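Local structure of glucosidase (Croceicoccus marinus, 5Z3K) at residues N104-I109 with L261-S266. The protein is a family 39 glycoside hydrolase that probably acts as a beta-glucosidase, hydrolysing O-glycosidic bonds. Residues are numbered along the deposited sequence; the frame is centred on the assembly and turned at random.
Sequences NILFTI and LLSYWS
Across the interior of an eight-stranded parallel TIM barrel, Leu106 of strand 104-109 meets Leu261 and Ser263 of strand 259-266. The two leucines approach tip to tip: Leu106 CD2 lies 3.6 Å from Leu261 CD2, and Leu106 CD1 is 4.0 Å from Leu261 CD1. Leu261 CD1 also stands 4.0 Å from Leu106 CD2, so both methyls of each side chain take part. Both CB atoms point toward the opposite strand, and with CG anti to the backbone N in each (chi1 170° in Leu106, -159° in Leu261) the branched ends extend into the gap between the strands. These are the third and seventh strands in barrel order, which explains why no hydrogen bond joins them: the closest pair of CA atoms, those of Leu106 and Ser263, is still 9.1 Å apart, and the contact between the two segments is made by side-chain atoms. All three touching residues are buried, although the shared surface is small, 96 Å² summed over both sides. Ser263 contributes a looser touch, with its OG 4.2 Å from Leu106 CD2; that hydroxyl is hydrogen-bonded to Glu153 OE1. Glu153 sits on strand 151-154, next to 104-109 in the barrel, and its OE2 is hydrogen-bonded to Thr108 OG1.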
ATOM      1  N   ASN A 104      -9.866   4.824   5.115  1.00 12.46           N
ATOM      2  CA  ASN A 104     -10.741   3.681   4.886  1.00 12.93           C
ATOM      3  C   ASN A 104     -10.020   2.382   5.241  1.00 11.16           C
ATOM      4  O   ASN A 104      -8.818   2.355   5.508  1.00 10.11           O
ATOM      5  CB  ASN A 104     -11.216   3.659   3.437  1.00 14.78           C
ATOM      6  CG  ASN A 104     -12.332   4.648   3.186  1.00 23.79           C
ATOM      7  OD1 ASN A 104     -13.507   4.309   3.272  1.00 35.07           O
ATOM      8  ND2 ASN A 104     -11.970   5.874   2.885  1.00 26.11           N
ATOM      9  N   ILE A 105     -10.764   1.280   5.238  1.00 13.78           N
ATOM     10  CA  ILE A 105     -10.225   0.004   5.688  1.00 11.70           C
ATOM     11  C   ILE A 105     -10.414  -1.042   4.600  1.00 14.17           C
ATOM     12  O   ILE A 105     -11.477  -1.112   3.967  1.00 11.77           O
ATOM     13  CB  ILE A 105     -10.863  -0.435   7.022  1.00  9.75           C
ATOM     14  CG1 ILE A 105     -10.473   0.568   8.114  1.00 11.12           C
ATOM     15  CG2 ILE A 105     -10.387  -1.822   7.423  1.00  8.89           C
ATOM     16  CD1 ILE A 105     -11.276   0.455   9.403  1.00 13.78           C
ATOM     17  N   LEU A 106      -9.356  -1.815   4.351  1.00 11.75           N
ATOM     18  CA  LEU A 106      -9.395  -3.022   3.531  1.00 11.86           C
ATOM     19  C   LEU A 106      -9.303  -4.178   4.515  1.00 12.60           C
ATOM     20  O   LEU A 106      -8.237  -4.431   5.094  1.00  9.89           O
ATOM     21  CB  LEU A 106      -8.252  -3.034   2.524  1.00 11.45           C
ATOM     22  CG  LEU A 106      -8.014  -4.328   1.751  1.00 11.07           C
ATOM     23  CD1 LEU A 106      -9.191  -4.532   0.822  1.00  8.75           C
ATOM     24  CD2 LEU A 106      -6.710  -4.239   0.966  1.00 10.74           C
ATOM     25  N   PHE A 107     -10.433  -4.829   4.770  1.00  9.44           N
ATOM     26  CA  PHE A 107     -10.502  -5.843   5.810  1.00 13.06           C
ATOM     27  C   PHE A 107     -10.232  -7.204   5.182  1.00 12.97           C
ATOM     28  O   PHE A 107     -11.039  -7.698   4.387  1.00 14.25           O
ATOM     29  CB  PHE A 107     -11.855  -5.814   6.515  1.00 11.69           C
ATOM     30  CG  PHE A 107     -11.854  -6.532   7.829  1.00 14.28           C
ATOM     31  CD1 PHE A 107     -11.786  -7.921   7.874  1.00 13.11           C
ATOM     32  CD2 PHE A 107     -11.881  -5.821   9.018  1.00 16.89           C
ATOM     33  CE1 PHE A 107     -11.762  -8.585   9.078  1.00 16.44           C
ATOM     34  CE2 PHE A 107     -11.860  -6.480  10.228  1.00 18.00           C
ATOM     35  CZ  PHE A 107     -11.800  -7.866  10.259  1.00 19.09           C
ATOM     36  N   THR A 108      -9.110  -7.816   5.550  1.00 10.26           N
ATOM     37  CA  THR A 108      -8.731  -9.104   4.988  1.00 12.05           C
ATOM     38  C   THR A 108      -9.350 -10.217   5.830  1.00 11.55           C
ATOM     39  O   THR A 108      -9.079 -10.325   7.031  1.00 12.41           O
ATOM     40  CB  THR A 108      -7.213  -9.267   4.914  1.00 10.75           C
ATOM     41  OG1 THR A 108      -6.647  -8.187   4.151  1.00 11.73           O
ATOM     42  CG2 THR A 108      -6.846 -10.585   4.224  1.00 13.25           C
ATOM     43  N   ILE A 109     -10.172 -11.034   5.185  1.00 10.87           N
ATOM     44  CA  ILE A 109     -10.759 -12.237   5.776  1.00 12.77           C
ATOM     45  C   ILE A 109      -9.775 -13.388   5.577  1.00 10.86           C
ATOM     46  O   ILE A 109      -9.601 -13.877   4.456  1.00 15.87           O
ATOM     47  CB  ILE A 109     -12.116 -12.554   5.128  1.00 10.79           C
ATOM     48  CG1 ILE A 109     -13.072 -11.361   5.299  1.00 13.12           C
ATOM     49  CG2 ILE A 109     -12.714 -13.855   5.697  1.00 13.54           C
ATOM     50  CD1 ILE A 109     -14.318 -11.422   4.452  1.00 12.84           C
ATOM     51  N   LEU A 261      -6.011  -4.058  -7.072  1.00 14.18           N
ATOM     52  CA  LEU A 261      -5.587  -3.641  -5.739  1.00 14.44           C
ATOM     53  C   LEU A 261      -4.248  -4.284  -5.420  1.00 13.53           C
ATOM     54  O   LEU A 261      -4.137  -5.515  -5.387  1.00 12.76           O
ATOM     55  CB  LEU A 261      -6.633  -4.015  -4.688  1.00 12.88           C
ATOM     56  CG  LEU A 261      -6.586  -3.225  -3.379  1.00 14.78           C
ATOM     57  CD1 LEU A 261      -7.967  -3.234  -2.735  1.00 16.05           C
ATOM     58  CD2 LEU A 261      -5.560  -3.821  -2.433  1.00 20.26           C
ATOM     59  N   LEU A 262      -3.246  -3.449  -5.165  1.00 10.66           N
ATOM     60  CA  LEU A 262      -1.902  -3.901  -4.828  1.00  9.38           C
ATOM     61  C   LEU A 262      -1.847  -4.073  -3.308  1.00 13.58           C
ATOM     62  O   LEU A 262      -1.643  -3.108  -2.567  1.00 13.88           O
ATOM     63  CB  LEU A 262      -0.881  -2.900  -5.362  1.00 14.34           C
ATOM     64  CG  LEU A 262       0.624  -3.084  -5.162  1.00 12.63           C
ATOM     65  CD1 LEU A 262       1.082  -4.501  -5.548  1.00 12.18           C
ATOM     66  CD2 LEU A 262       1.374  -1.993  -5.948  1.00 12.18           C
ATOM     67  N   SER A 263      -2.048  -5.314  -2.835  1.00 13.00           N
ATOM     68  CA  SER A 263      -2.237  -5.559  -1.404  1.00 13.61           C
ATOM     69  C   SER A 263      -0.943  -5.523  -0.605  1.00 12.37           C
ATOM     70  O   SER A 263      -0.992  -5.330   0.619  1.00 11.62           O
ATOM     71  CB  SER A 263      -2.920  -6.916  -1.192  1.00 13.90           C
ATOM     72  OG  SER A 263      -4.321  -6.767  -1.324  1.00 16.24           O
ATOM     73  N   TYR A 264       0.198  -5.750  -1.255  1.00  9.93           N
ATOM     74  CA  TYR A 264       1.523  -5.601  -0.659  1.00 13.68           C
ATOM     75  C   TYR A 264       2.421  -4.986  -1.707  1.00 12.08           C
ATOM     76  O   TYR A 264       2.463  -5.480  -2.840  1.00 13.30           O
ATOM     77  CB  TYR A 264       2.199  -6.920  -0.269  1.00 14.41           C
ATOM     78  CG  TYR A 264       1.595  -7.831   0.772  1.00 12.30           C
ATOM     79  CD1 TYR A 264       0.496  -8.626   0.477  1.00 15.26           C
ATOM     80  CD2 TYR A 264       2.208  -7.992   2.006  1.00 12.87           C
ATOM     81  CE1 TYR A 264      -0.022  -9.512   1.414  1.00 13.04           C
ATOM     82  CE2 TYR A 264       1.697  -8.875   2.961  1.00 17.76           C
ATOM     83  CZ  TYR A 264       0.585  -9.641   2.651  1.00 16.57           C
ATOM     84  OH  TYR A 264       0.071 -10.529   3.591  1.00 16.62           O
ATOM     85  N   TRP A 265       3.178  -3.975  -1.322  1.00 12.98           N
ATOM     86  CA  TRP A 265       4.273  -3.514  -2.161  1.00 12.67           C
ATOM     87  C   TRP A 265       5.347  -2.931  -1.261  1.00 12.11           C
ATOM     88  O   TRP A 265       5.043  -2.250  -0.272  1.00  9.50           O
ATOM     89  CB  TRP A 265       3.809  -2.505  -3.214  1.00 10.90           C
ATOM     90  CG  TRP A 265       3.538  -1.101  -2.743  1.00 11.03           C
ATOM     91  CD1 TRP A 265       2.335  -0.583  -2.377  1.00 11.46           C
ATOM     92  CD2 TRP A 265       4.481  -0.019  -2.662  1.00 12.58           C
ATOM     93  NE1 TRP A 265       2.465   0.741  -2.047  1.00 11.64           N
ATOM     94  CE2 TRP A 265       3.772   1.116  -2.214  1.00 11.09           C
ATOM     95  CE3 TRP A 265       5.849   0.100  -2.924  1.00  9.68           C
ATOM     96  CZ2 TRP A 265       4.386   2.353  -2.017  1.00 11.05           C
ATOM     97  CZ3 TRP A 265       6.459   1.338  -2.720  1.00 10.28           C
ATOM     98  CH2 TRP A 265       5.723   2.443  -2.275  1.00  9.48           C
ATOM     99  N   SER A 266       6.598  -3.201  -1.620  1.00 11.67           N
ATOM    100  CA  SER A 266       7.746  -2.866  -0.799  1.00 15.79           C
ATOM    101  C   SER A 266       8.985  -3.073  -1.651  1.00 17.27           C
ATOM    102  O   SER A 266       8.961  -3.833  -2.620  1.00 14.12           O
ATOM    103  CB  SER A 266       7.805  -3.751   0.457  1.00 14.89           C
ATOM    104  OG  SER A 266       8.849  -3.330   1.298  1.00 23.88           O
TER